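Local coordinates for protein ditrans,polycis-undecaprenyl-diphosphate synthase ((2E,6E)-farnesyl-diphosphate specific) (Acinetobacter baumannii, PDB 6ACS) that probably catalyses the magnesium-dependent condensation of eight isopentenyl diphosphates with farnesyl diphosphate to give undecaprenyl diphosphate, the precursor of the bacterial cell-wall carrier lipid, at residues I45-V50 with I89-K94; E83-Q88 with V113-D118; M140-N145 with Y172-D177. All coordinates share one frame; numbering follows the deposited sequence. Where two conformers were deposited one is given.

Contact 1: I45-V50 with I89-K94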
ATOM      1  N   ILE B  45      -3.838  12.301  21.361  1.00 28.86           N
ATOM      2  CA  ILE B  45      -4.337  11.694  20.131  1.00 26.82           C
ATOM      3  C   ILE B  45      -5.163  10.459  20.456  1.00 28.58           C
ATOM      4  O   ILE B  45      -6.268  10.260  19.929  1.00 26.92           O
ATOM      5  CB  ILE B  45      -3.158  11.340  19.206  1.00 29.39           C
ATOM      6  CG1 ILE B  45      -2.303  12.579  18.913  1.00 32.33           C
ATOM      7  CG2 ILE B  45      -3.636  10.603  17.939  1.00 27.27           C
ATOM      8  CD1 ILE B  45      -3.028  13.697  18.328  0.63 29.45           C
ATOM      9  N   VAL B  46      -4.619   9.599  21.321  1.00 27.22           N
ATOM     10  CA  VAL B  46      -5.348   8.421  21.772  1.00 27.46           C
ATOM     11  C   VAL B  46      -6.683   8.823  22.385  1.00 28.06           C
ATOM     12  O   VAL B  46      -7.733   8.217  22.106  1.00 29.47           O
ATOM     13  CB  VAL B  46      -4.489   7.626  22.770  1.00 30.10           C
ATOM     14  CG1 VAL B  46      -5.311   6.532  23.404  1.00 32.73           C
ATOM     15  CG2 VAL B  46      -3.239   7.074  22.075  1.00 28.09           C
ATOM     16  N   GLU B  47      -6.657   9.831  23.262  1.00 29.65           N
ATOM     17  CA  GLU B  47      -7.892  10.267  23.915  1.00 32.78           C
ATOM     18  C   GLU B  47      -8.897  10.832  22.915  1.00 29.68           C
ATOM     19  O   GLU B  47     -10.109  10.610  23.051  1.00 30.99           O
ATOM     20  CB  GLU B  47      -7.582  11.284  25.019  1.00 36.41           C
ATOM     21  CG  GLU B  47      -6.706  10.650  26.112  0.53 39.54           C
ATOM     22  CD  GLU B  47      -6.176  11.631  27.142  0.53 43.00           C
ATOM     23  OE1 GLU B  47      -6.822  12.671  27.368  0.53 45.02           O
ATOM     24  OE2 GLU B  47      -5.106  11.350  27.729  0.53 43.19           O
ATOM     25  N   HIS B  48      -8.421  11.537  21.884  1.00 26.41           N
ATOM     26  CA  HIS B  48      -9.362  12.034  20.887  1.00 27.68           C
ATOM     27  C   HIS B  48      -9.986  10.879  20.110  1.00 27.51           C
ATOM     28  O   HIS B  48     -11.185  10.903  19.790  1.00 26.95           O
ATOM     29  CB  HIS B  48      -8.675  13.020  19.938  1.00 28.81           C
ATOM     30  CG  HIS B  48      -9.633  13.751  19.048  1.00 28.21           C
ATOM     31  ND1 HIS B  48     -10.531  14.680  19.530  1.00 30.83           N
ATOM     32  CD2 HIS B  48      -9.857  13.667  17.716  1.00 28.17           C
ATOM     33  CE1 HIS B  48     -11.245  15.161  18.526  1.00 31.85           C
ATOM     34  NE2 HIS B  48     -10.861  14.559  17.416  1.00 28.60           N
ATOM     35  N   CYS B  49      -9.184   9.857  19.793  1.00 27.39           N
ATOM     36  CA  CYS B  49      -9.735   8.700  19.093  1.00 26.36           C
ATOM     37  C   CYS B  49     -10.828   8.042  19.924  1.00 23.93           C
ATOM     38  O   CYS B  49     -11.880   7.671  19.395  1.00 30.41           O
ATOM     39  CB  CYS B  49      -8.625   7.700  18.761  1.00 25.20           C
ATOM     40  SG  CYS B  49      -7.537   8.284  17.431  1.00 29.23           S
ATOM     41  N   VAL B  50     -10.583   7.865  21.224  1.00 27.15           N
ATOM     42  CA  VAL B  50     -11.589   7.234  22.075  1.00 33.54           C
ATOM     43  C   VAL B  50     -12.848   8.089  22.143  1.00 36.24           C
ATOM     44  O   VAL B  50     -13.972   7.576  22.051  1.00 35.34           O
ATOM     45  CB  VAL B  50     -11.021   6.996  23.486  1.00 37.41           C
ATOM     46  CG1 VAL B  50     -12.155   6.749  24.467  1.00 37.62           C
ATOM     47  CG2 VAL B  50     -10.044   5.840  23.489  1.00 37.42           C
ATOM     48  N   ILE B  89      -0.175   1.221  30.666  1.00 49.41           N
ATOM     49  CA  ILE B  89      -1.184   0.242  31.102  1.00 50.19           C
ATOM     50  C   ILE B  89      -2.317   0.876  31.922  1.00 53.22           C
ATOM     51  O   ILE B  89      -3.493   0.625  31.606  1.00 48.51           O
ATOM     52  CB  ILE B  89      -0.506  -0.936  31.819  1.00 48.17           C
ATOM     53  CG1 ILE B  89       0.254  -1.792  30.802  1.00 47.28           C
ATOM     54  CG2 ILE B  89      -1.533  -1.762  32.576  1.00 51.03           C
ATOM     55  CD1 ILE B  89       1.181  -2.813  31.416  1.00 51.73           C
ATOM     56  N   PRO B  90      -2.052   1.689  32.957  1.00 58.05           N
ATOM     57  CA  PRO B  90      -3.176   2.272  33.715  1.00 56.53           C
ATOM     58  C   PRO B  90      -4.053   3.200  32.893  1.00 51.87           C
ATOM     59  O   PRO B  90      -5.272   3.233  33.103  1.00 52.19           O
ATOM     60  CB  PRO B  90      -2.476   3.036  34.851  1.00 59.84           C
ATOM     61  CG  PRO B  90      -1.131   2.422  34.959  1.00 62.12           C
ATOM     62  CD  PRO B  90      -0.757   2.059  33.557  1.00 61.20           C
ATOM     63  N   ARG B  91      -3.469   3.954  31.959  1.00 52.04           N
ATOM     64  CA  ARG B  91      -4.280   4.789  31.076  1.00 56.06           C
ATOM     65  C   ARG B  91      -5.179   3.932  30.194  1.00 53.24           C
ATOM     66  O   ARG B  91      -6.342   4.282  29.942  1.00 54.02           O
ATOM     67  CB  ARG B  91      -3.378   5.684  30.224  1.00 63.70           C
ATOM     68  CG  ARG B  91      -2.757   6.854  30.985  1.00 70.60           C
ATOM     69  CD  ARG B  91      -1.797   7.643  30.106  1.00 76.32           C
ATOM     70  NE  ARG B  91      -2.255   7.706  28.721  1.00 81.45           N
ATOM     71  CZ  ARG B  91      -3.093   8.623  28.251  1.00 84.55           C
ATOM     72  NH1 ARG B  91      -3.569   9.563  29.059  1.00 85.98           N
ATOM     73  NH2 ARG B  91      -3.458   8.601  26.974  1.00 83.58           N
ATOM     74  N   MET B  92      -4.651   2.802  29.717  1.00 45.96           N
ATOM     75  CA  MET B  92      -5.451   1.895  28.909  1.00 43.34           C
ATOM     76  C   MET B  92      -6.641   1.385  29.700  1.00 45.92           C
ATOM     77  O   MET B  92      -7.756   1.290  29.175  1.00 43.20           O
ATOM     78  CB  MET B  92      -4.584   0.730  28.446  1.00 45.89           C
ATOM     79  CG  MET B  92      -3.387   1.151  27.625  1.00 47.94           C
ATOM     80  SD  MET B  92      -3.834   2.058  26.128  1.00 52.62           S
ATOM     81  CE  MET B  92      -3.292   3.723  26.512  1.00 46.77           C
ATOM     82  N   LYS B  93      -6.422   1.062  30.973  1.00 49.49           N
ATOM     83  CA  LYS B  93      -7.538   0.674  31.827  1.00 58.09           C
ATOM     84  C   LYS B  93      -8.541   1.814  31.973  1.00 57.82           C
ATOM     85  O   LYS B  93      -9.755   1.610  31.862  1.00 56.90           O
ATOM     86  CB  LYS B  93      -7.002   0.225  33.185  1.00 69.39           C
ATOM     87  CG  LYS B  93      -6.183  -1.061  33.095  1.00 78.61           C
ATOM     88  CD  LYS B  93      -5.731  -1.552  34.462  1.00 85.86           C
ATOM     89  CE  LYS B  93      -5.233  -2.991  34.395  1.00 89.71           C
ATOM     90  NZ  LYS B  93      -4.566  -3.413  35.662  1.00 92.69           N
ATOM     91  N   LYS B  94      -8.044   3.032  32.209  1.00 59.10           N
ATOM     92  CA  LYS B  94      -8.926   4.182  32.406  1.00 59.97           C
ATOM     93  C   LYS B  94      -9.836   4.424  31.207  1.00 56.92           C
ATOM     94  O   LYS B  94     -11.020   4.745  31.373  1.00 52.94           O
ATOM     95  CB  LYS B  94      -8.104   5.438  32.690  1.00 65.87           C
ATOM     96  CG  LYS B  94      -8.958   6.695  32.829  1.00 71.82           C
ATOM     97  CD  LYS B  94      -8.119   7.947  33.054  1.00 77.47           C
ATOM     98  CE  LYS B  94      -9.001   9.189  33.138  1.00 81.03           C
ATOM     99  NZ  LYS B  94      -8.212  10.431  33.378  1.00 83.33           N
TER
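The guanidinium of R91 receives the carboxylate of E47 at its edge, with OE2 and CD of E47 close to the guanidinium plane; CB of V46 also sits at the edge, 4.4 Å from R91 NH2. In the conformer of E47 described here, the two groups make an interhelical salt bridge between helix 42-52 and helix 71-95, neighbours on the parallel sheet of the cis-prenyltransferase fold. One carboxylate oxygen does the work. E47 OE2 accepts from R91 NH1 at 2.7 Å in a nearly straight bond (166°), whereas R91 NH2 reaches the same E47 OE2 at 3.3 Å in a weak, bent one. The bridge is therefore forked on a single oxygen, and the carboxylate and guanidinium planes stand 33° apart. R91 reaches this position through a bend at chi3, while E47 runs extended beyond CG. The two side chains cross at about a right angle.

Further partners pin the arginine: NH2 also forms a salt bridge with D43, and NE donates to Q88, so all three guanidinium nitrogens have acceptors. This would be expected to fix the rotation of the group. On the side of the helices facing the sheet, V46 and M92 both pack on I97 of strand 97-102, which seats the two helices on the sheet. The strong bond meets E47 OE2 on its anti side, away from the other carboxylate oxygen, with R91 NH1 22° out of the carboxylate plane.

Contact 2: E83-Q88 with V113-D118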
ATOM      1  N   GLU B  83       9.491   0.967  29.541  1.00 43.84           N
ATOM      2  CA  GLU B  83       8.995   1.926  30.523  1.00 47.86           C
ATOM      3  C   GLU B  83       7.708   2.581  30.042  1.00 45.15           C
ATOM      4  O   GLU B  83       6.806   2.865  30.839  1.00 43.97           O
ATOM      5  CB  GLU B  83      10.061   2.982  30.808  1.00 56.14           C
ATOM      6  CG  GLU B  83       9.960   3.598  32.184  1.00 68.33           C
ATOM      7  CD  GLU B  83      11.132   3.220  33.064  1.00 77.47           C
ATOM      8  OE1 GLU B  83      12.251   3.056  32.527  1.00 78.99           O
ATOM      9  OE2 GLU B  83      10.933   3.078  34.290  1.00 82.20           O
ATOM     10  N   THR B  84       7.605   2.829  28.736  1.00 43.15           N
ATOM     11  CA  THR B  84       6.404   3.456  28.197  1.00 48.50           C
ATOM     12  C   THR B  84       5.205   2.513  28.263  1.00 51.77           C
ATOM     13  O   THR B  84       4.087   2.942  28.579  1.00 48.56           O
ATOM     14  CB  THR B  84       6.676   3.922  26.767  1.00 54.76           C
ATOM     15  OG1 THR B  84       7.821   4.795  26.768  1.00 52.19           O
ATOM     16  CG2 THR B  84       5.466   4.652  26.197  1.00 55.82           C
ATOM     17  N   ILE B  85       5.411   1.229  27.966  1.00 40.63           N
ATOM     18  CA  ILE B  85       4.327   0.259  28.122  1.00 40.49           C
ATOM     19  C   ILE B  85       3.851   0.243  29.572  1.00 44.02           C
ATOM     20  O   ILE B  85       2.637   0.255  29.854  1.00 47.17           O
ATOM     21  CB  ILE B  85       4.783  -1.138  27.656  1.00 44.01           C
ATOM     22  CG1 ILE B  85       5.104  -1.124  26.156  1.00 39.95           C
ATOM     23  CG2 ILE B  85       3.721  -2.177  27.971  1.00 40.45           C
ATOM     24  CD1 ILE B  85       5.747  -2.391  25.671  1.00 44.60           C
ATOM     25  N   HIS B  86       4.806   0.204  30.512  1.00 46.39           N
ATOM     26  CA  HIS B  86       4.456   0.240  31.931  1.00 54.69           C
ATOM     27  C   HIS B  86       3.623   1.471  32.257  1.00 60.77           C
ATOM     28  O   HIS B  86       2.591   1.378  32.931  1.00 59.48           O
ATOM     29  CB  HIS B  86       5.716   0.234  32.798  1.00 61.34           C
ATOM     30  CG  HIS B  86       6.336  -1.117  32.973  1.00 70.36           C
ATOM     31  ND1 HIS B  86       5.633  -2.206  33.440  1.00 73.40           N
ATOM     32  CD2 HIS B  86       7.605  -1.548  32.770  1.00 72.98           C
ATOM     33  CE1 HIS B  86       6.436  -3.255  33.501  1.00 73.16           C
ATOM     34  NE2 HIS B  86       7.639  -2.882  33.101  1.00 73.04           N
ATOM     35  N   GLU B  87       4.048   2.635  31.756  1.00 67.54           N
ATOM     36  CA  GLU B  87       3.357   3.888  32.052  1.00 76.76           C
ATOM     37  C   GLU B  87       1.965   3.933  31.429  1.00 72.48           C
ATOM     38  O   GLU B  87       1.062   4.574  31.977  1.00 73.38           O
ATOM     39  CB  GLU B  87       4.210   5.062  31.557  1.00 88.09           C
ATOM     40  CG  GLU B  87       3.608   6.449  31.742  1.00 99.10           C
ATOM     41  CD  GLU B  87       4.563   7.564  31.324  1.00107.30           C
ATOM     42  OE1 GLU B  87       5.734   7.261  31.007  1.00109.47           O
ATOM     43  OE2 GLU B  87       4.143   8.743  31.308  1.00109.50           O
ATOM     44  N   GLN B  88       1.768   3.253  30.302  1.00 66.39           N
ATOM     45  CA  GLN B  88       0.499   3.339  29.589  1.00 63.41           C
ATOM     46  C   GLN B  88      -0.564   2.363  30.085  1.00 54.14           C
ATOM     47  O   GLN B  88      -1.758   2.637  29.910  1.00 49.73           O
ATOM     48  CB  GLN B  88       0.726   3.137  28.087  1.00 69.23           C
ATOM     49  CG  GLN B  88       1.417   4.319  27.414  1.00 74.59           C
ATOM     50  CD  GLN B  88       0.554   5.575  27.414  1.00 78.82           C
ATOM     51  OE1 GLN B  88      -0.672   5.499  27.335  1.00 81.04           O
ATOM     52  NE2 GLN B  88       1.193   6.736  27.515  1.00 80.10           N
ATOM     53  N   VAL B 113       9.328  -9.086  25.417  1.00 38.36           N
ATOM     54  CA  VAL B 113       8.284  -9.977  24.918  1.00 39.93           C
ATOM     55  C   VAL B 113       7.293 -10.304  26.027  1.00 38.33           C
ATOM     56  O   VAL B 113       6.070 -10.262  25.828  1.00 38.44           O
ATOM     57  CB  VAL B 113       8.901 -11.253  24.322  1.00 44.55           C
ATOM     58  CG1 VAL B 113       7.796 -12.193  23.862  1.00 44.56           C
ATOM     59  CG2 VAL B 113       9.840 -10.899  23.179  1.00 43.52           C
ATOM     60  N   ALA B 114       7.809 -10.634  27.214  1.00 40.51           N
ATOM     61  CA  ALA B 114       6.935 -10.934  28.343  1.00 41.98           C
ATOM     62  C   ALA B 114       6.083  -9.727  28.712  1.00 41.19           C
ATOM     63  O   ALA B 114       4.893  -9.869  29.024  1.00 38.26           O
ATOM     64  CB  ALA B 114       7.768 -11.401  29.540  1.00 44.94           C
ATOM     65  N   LEU B 115       6.670  -8.526  28.664  1.00 37.01           N
ATOM     66  CA  LEU B 115       5.908  -7.328  28.978  1.00 37.82           C
ATOM     67  C   LEU B 115       4.812  -7.080  27.949  1.00 37.18           C
ATOM     68  O   LEU B 115       3.699  -6.683  28.311  1.00 38.91           O
ATOM     69  CB  LEU B 115       6.850  -6.132  29.068  1.00 42.49           C
ATOM     70  CG  LEU B 115       6.222  -4.777  29.392  1.00 50.02           C
ATOM     71  CD1 LEU B 115       5.373  -4.852  30.660  1.00 53.82           C
ATOM     72  CD2 LEU B 115       7.310  -3.734  29.535  1.00 50.45           C
ATOM     73  N   MET B 116       5.106  -7.306  26.664  1.00 35.08           N
ATOM     74  CA  MET B 116       4.084  -7.191  25.623  1.00 33.17           C
ATOM     75  C   MET B 116       2.944  -8.175  25.856  1.00 34.65           C
ATOM     76  O   MET B 116       1.763  -7.821  25.734  1.00 35.14           O
ATOM     77  CB  MET B 116       4.700  -7.427  24.247  1.00 34.00           C
ATOM     78  CG  MET B 116       5.686  -6.374  23.794  1.00 39.06           C
ATOM     79  SD  MET B 116       6.396  -6.864  22.212  1.00 46.97           S
ATOM     80  CE  MET B 116       7.132  -5.319  21.680  1.00 47.57           C
ATOM     81  N   GLU B 117       3.281  -9.435  26.151  1.00 37.07           N
ATOM     82  CA  GLU B 117       2.238 -10.426  26.411  1.00 41.05           C
ATOM     83  C   GLU B 117       1.390 -10.030  27.615  1.00 41.31           C
ATOM     84  O   GLU B 117       0.152 -10.138  27.586  1.00 40.40           O
ATOM     85  CB  GLU B 117       2.876 -11.798  26.615  1.00 43.62           C
ATOM     86  CG  GLU B 117       3.554 -12.295  25.363  1.00 47.42           C
ATOM     87  CD  GLU B 117       4.465 -13.478  25.612  1.00 56.46           C
ATOM     88  OE1 GLU B 117       4.833 -13.729  26.781  1.00 61.18           O
ATOM     89  OE2 GLU B 117       4.828 -14.151  24.629  1.00 58.02           O
ATOM     90  N   ASP B 118       2.041  -9.548  28.675  1.00 44.21           N
ATOM     91  CA  ASP B 118       1.330  -9.124  29.875  1.00 48.81           C
ATOM     92  C   ASP B 118       0.418  -7.937  29.590  1.00 45.10           C
ATOM     93  O   ASP B 118      -0.716  -7.893  30.074  1.00 46.16           O
ATOM     94  CB  ASP B 118       2.335  -8.780  30.977  1.00 55.34           C
ATOM     95  CG  ASP B 118       3.148  -9.983  31.432  0.59 60.05           C
ATOM     96  OD1 ASP B 118       2.747 -11.132  31.142  0.59 61.70           O
ATOM     97  OD2 ASP B 118       4.193  -9.775  32.087  0.59 60.86           O
TER
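I85 and L115 form the apolar centre of this helix-helix contact, where segments 83-88 and 113-118, on helices 71-95 and 110-123, run nearly parallel (19°) with their axes 10.5 Å apart. These helices immediately precede and follow strand 97-102, consecutive helices packed against the parallel sheet of an alternating beta/alpha fold. Among the aliphatic contacts, the I85 CG2 branch meets L115 CG at 3.9 Å as the two side chains slide past each other in opposite directions. The other branch of I85 reaches M116, with CD1 lying 4.4 Å from M116 CG. I85 and M116 both also touch F101 of strand 97-102, which places this layer against the sheet.

The second kind of interaction is CH-pi. L115, with CG anti to its own backbone nitrogen (chi1 180°), extends toward helix 71-95, and both its methyls reach H86. CD2 lies over one face of the H86 ring, 4.0 Å from the centroid and 24° off the ring normal, displaced toward the rim, while CD1 approaches H86 CE1 at 3.4 Å.

Contact between the two segments is thus made by carbon packing and one aromatic face, without a polar bond. The implied attraction is chiefly dispersive and hydrophobic, with the imidazole lying over L115 at the exposed margin of a buried core.

Contact 3: M140-N145 with Y172-D177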
ATOM      1  N   MET B 140       6.280  -5.443   4.475  1.00 19.96           N
ATOM      2  CA  MET B 140       6.771  -6.588   3.728  1.00 20.68           C
ATOM      3  C   MET B 140       7.013  -7.776   4.642  1.00 19.82           C
ATOM      4  O   MET B 140       6.683  -8.910   4.274  1.00 20.68           O
ATOM      5  CB  MET B 140       8.050  -6.222   2.980  1.00 20.68           C
ATOM      6  CG  MET B 140       7.778  -5.288   1.801  1.00 23.19           C
ATOM      7  SD  MET B 140       9.297  -4.911   0.861  1.00 30.42           S
ATOM      8  CE  MET B 140      10.112  -3.740   1.925  0.55 31.91           C
ATOM      9  N   TRP B 141       7.625  -7.539   5.811  1.00 20.49           N
ATOM     10  CA  TRP B 141       7.825  -8.622   6.768  1.00 22.13           C
ATOM     11  C   TRP B 141       6.494  -9.276   7.108  1.00 22.29           C
ATOM     12  O   TRP B 141       6.397 -10.500   7.156  1.00 22.39           O
ATOM     13  CB  TRP B 141       8.495  -8.108   8.053  1.00 23.16           C
ATOM     14  CG  TRP B 141       8.382  -9.142   9.151  1.00 26.49           C
ATOM     15  CD1 TRP B 141       9.228 -10.187   9.382  1.00 26.79           C
ATOM     16  CD2 TRP B 141       7.317  -9.269  10.102  1.00 24.85           C
ATOM     17  NE1 TRP B 141       8.763 -10.951  10.438  1.00 27.18           N
ATOM     18  CE2 TRP B 141       7.592 -10.405  10.893  1.00 28.49           C
ATOM     19  CE3 TRP B 141       6.164  -8.520  10.376  1.00 26.17           C
ATOM     20  CZ2 TRP B 141       6.747 -10.823  11.915  1.00 28.45           C
ATOM     21  CZ3 TRP B 141       5.319  -8.942  11.400  1.00 27.60           C
ATOM     22  CH2 TRP B 141       5.625 -10.076  12.159  1.00 32.07           C
ATOM     23  N   ASP B 142       5.470  -8.456   7.352  1.00 20.10           N
ATOM     24  CA  ASP B 142       4.134  -8.924   7.734  1.00 21.78           C
ATOM     25  C   ASP B 142       3.563  -9.838   6.657  1.00 20.53           C
ATOM     26  O   ASP B 142       3.081 -10.948   6.938  1.00 20.75           O
ATOM     27  CB  ASP B 142       3.262  -7.665   7.955  1.00 20.95           C
ATOM     28  CG  ASP B 142       1.876  -7.928   8.565  1.00 24.28           C
ATOM     29  OD1 ASP B 142       1.507  -9.077   8.885  1.00 23.16           O
ATOM     30  OD2 ASP B 142       1.142  -6.911   8.756  1.00 23.42           O
ATOM     31  N   ILE B 143       3.654  -9.389   5.401  1.00 18.83           N
ATOM     32  CA  ILE B 143       3.145 -10.151   4.270  1.00 20.99           C
ATOM     33  C   ILE B 143       3.920 -11.454   4.091  1.00 20.64           C
ATOM     34  O   ILE B 143       3.326 -12.522   3.884  1.00 20.62           O
ATOM     35  CB  ILE B 143       3.192  -9.260   3.019  1.00 19.94           C
ATOM     36  CG1 ILE B 143       2.052  -8.229   3.086  1.00 22.56           C
ATOM     37  CG2 ILE B 143       3.134 -10.088   1.729  1.00 18.91           C
ATOM     38  CD1 ILE B 143       2.264  -7.013   2.189  1.00 21.82           C
ATOM     39  N   ALA B 144       5.256 -11.398   4.167  1.00 20.18           N
ATOM     40  CA  ALA B 144       6.032 -12.625   3.983  1.00 19.47           C
ATOM     41  C   ALA B 144       5.839 -13.583   5.156  1.00 21.96           C
ATOM     42  O   ALA B 144       5.885 -14.800   4.976  1.00 23.58           O
ATOM     43  CB  ALA B 144       7.523 -12.298   3.760  1.00 21.96           C
ATOM     44  N   ASN B 145       5.601 -13.051   6.358  1.00 22.36           N
ATOM     45  CA  ASN B 145       5.295 -13.884   7.518  1.00 25.11           C
ATOM     46  C   ASN B 145       3.962 -14.608   7.337  1.00 22.25           C
ATOM     47  O   ASN B 145       3.840 -15.801   7.663  1.00 23.24           O
ATOM     48  CB  ASN B 145       5.270 -12.997   8.766  1.00 23.26           C
ATOM     49  CG  ASN B 145       5.001 -13.779  10.035  1.00 27.08           C
ATOM     50  OD1 ASN B 145       3.941 -13.657  10.658  1.00 31.99           O
ATOM     51  ND2 ASN B 145       5.958 -14.576  10.431  1.00 22.27           N
ATOM     52  N   TYR B 172      -4.029 -14.385   7.734  1.00 20.37           N
ATOM     53  CA  TYR B 172      -2.700 -14.552   8.306  1.00 20.24           C
ATOM     54  C   TYR B 172      -1.931 -13.242   8.433  1.00 22.08           C
ATOM     55  O   TYR B 172      -0.832 -13.231   9.004  1.00 21.39           O
ATOM     56  CB  TYR B 172      -1.893 -15.522   7.440  1.00 21.17           C
ATOM     57  CG  TYR B 172      -2.456 -16.926   7.442  1.00 21.36           C
ATOM     58  CD1 TYR B 172      -3.455 -17.303   6.551  1.00 21.93           C
ATOM     59  CD2 TYR B 172      -1.971 -17.881   8.334  1.00 21.63           C
ATOM     60  CE1 TYR B 172      -3.965 -18.607   6.538  1.00 20.64           C
ATOM     61  CE2 TYR B 172      -2.471 -19.188   8.328  1.00 23.45           C
ATOM     62  CZ  TYR B 172      -3.462 -19.541   7.423  1.00 23.54           C
ATOM     63  OH  TYR B 172      -3.974 -20.827   7.404  1.00 26.29           O
ATOM     64  N   VAL B 173      -2.479 -12.157   7.937  1.00 19.62           N
ATOM     65  CA  VAL B 173      -1.870 -10.827   7.970  1.00 17.51           C
ATOM     66  C   VAL B 173      -2.239 -10.158   9.283  1.00 20.27           C
ATOM     67  O   VAL B 173      -3.353 -10.341   9.782  1.00 21.78           O
ATOM     68  CB  VAL B 173      -2.361  -9.983   6.778  1.00 21.14           C
ATOM     69  CG1 VAL B 173      -1.661  -8.583   6.779  1.00 21.30           C
ATOM     70  CG2 VAL B 173      -2.101 -10.725   5.451  1.00 21.67           C
ATOM     71  N   SER B 174      -1.324  -9.359   9.844  1.00 20.52           N
ATOM     72  CA  SER B 174      -1.609  -8.728  11.136  1.00 20.41           C
ATOM     73  C   SER B 174      -2.861  -7.848  11.071  1.00 21.04           C
ATOM     74  O   SER B 174      -3.192  -7.260  10.031  1.00 20.21           O
ATOM     75  CB  SER B 174      -0.414  -7.879  11.607  1.00 22.07           C
ATOM     76  OG  SER B 174       0.796  -8.596  11.534  0.69 28.27           O
ATOM     77  N   LEU B 175      -3.577  -7.780  12.205  1.00 21.02           N
ATOM     78  CA  LEU B 175      -4.742  -6.908  12.403  1.00 20.60           C
ATOM     79  C   LEU B 175      -5.935  -7.280  11.521  1.00 22.04           C
ATOM     80  O   LEU B 175      -6.800  -6.437  11.249  1.00 20.46           O
ATOM     81  CB  LEU B 175      -4.384  -5.426  12.198  1.00 21.98           C
ATOM     82  CG  LEU B 175      -3.207  -4.971  13.082  1.00 23.56           C
ATOM     83  CD1 LEU B 175      -3.022  -3.473  12.969  1.00 26.13           C
ATOM     84  CD2 LEU B 175      -3.417  -5.400  14.535  1.00 26.09           C
ATOM     85  N   ASN B 176      -6.030  -8.534  11.083  1.00 22.46           N
ATOM     86  CA  ASN B 176      -7.128  -8.891  10.193  1.00 21.99           C
ATOM     87  C   ASN B 176      -8.476  -8.911  10.901  1.00 23.43           C
ATOM     88  O   ASN B 176      -9.503  -8.981  10.222  1.00 25.31           O
ATOM     89  CB  ASN B 176      -6.884 -10.245   9.523  1.00 21.58           C
ATOM     90  CG  ASN B 176      -6.789 -11.386  10.510  1.00 25.11           C
ATOM     91  OD1 ASN B 176      -7.813 -11.857  11.036  1.00 23.43           O
ATOM     92  ND2 ASN B 176      -5.568 -11.876  10.741  1.00 23.03           N
ATOM     93  N   ASP B 177      -8.507  -8.899  12.227  1.00 20.54           N
ATOM     94  CA  ASP B 177      -9.786  -8.872  12.928  1.00 22.39           C
ATOM     95  C   ASP B 177     -10.238  -7.450  13.228  1.00 27.36           C
ATOM     96  O   ASP B 177     -11.281  -7.265  13.866  1.00 27.02           O
ATOM     97  CB  ASP B 177      -9.706  -9.698  14.214  1.00 27.17           C
ATOM     98  CG  ASP B 177      -8.646  -9.187  15.177  1.00 36.25           C
ATOM     99  OD1 ASP B 177      -7.575  -8.724  14.721  1.00 39.30           O
ATOM    100  OD2 ASP B 177      -8.855  -9.322  16.391  1.00 43.81           O
TER
HETATM  101  O   HOH W   1       1.693 -11.941   9.500  1.00 27.51           O
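S174 grips D142 twice through a single carboxylate oxygen. In the conformer described, the hydroxyl OG of S174 donates to D142 OD1 at 2.8 Å, and the backbone N of S174 donates to the same D142 OD1 at 3.0 Å with an angle of 165°. The two donors arrive differently: the amide uses the syn lone pair of OD1, on the side of the other oxygen, whereas the hydroxyl comes from above the carboxylate plane, 51° out of it. D142 CG stands anti to its backbone nitrogen (chi1 -171°), which carries the carboxylate from helix 139-155 to the loop. CG1 of V173 lies in van der Waals contact with the carboxylate, 3.8 Å from D142 OD2.

Next to this pair a water lies 2.9 Å from D142 OD1 and 2.9 Å from Y172 O, placed to bridge them.

The second shell holds both sides. D142 OD2 accepts from the Y137 hydroxyl and from Q200 NE2, so both carboxylate oxygens are engaged in this buried place; such a set of donors would favour the charged form. Q200 NE2 also bonds to S174 O, linking the carboxylate to the loop backbone a second time. Within the loop, N176 ND2 donates to V173 O at 2.9 Å, bracing the turn from its far end. L175 rests on R100 and I102 of strand 97-102, and I143 on the helix side packs on I143 of the second subunit.

V173 to N176 form a type II beta turn, with L175 at positive phi in its third position. The arrangement is a type II turn anchored by a helical aspartate, which accepts from the amide and hydroxyl of the turn's second residue and fastens the loop before strand 183-186 to helix 139-155 at the dimer interface.

From the N terminus, helix 42-52 supplies the first half of contact 1, and the chain returns through strand 56-61 to helix 71-95, where 89-94 closes that loop. Contact 2 opens on the same helix at 83-88, before contact 1 is complete, and closes on helix 110-123 after strand 97-102; the two contacts therefore cross. Helix 71-95 is thus tied to a different helix by each, the centres of contacts 1 and 2 being about 15 Å apart. Contact 3 follows in series, closing the excursion from helix 139-155 through helix 166-170 to the loop before strand 183-186. Its centre lies about 25 Å from that of contact 1, on the opposite side of the chain's centre.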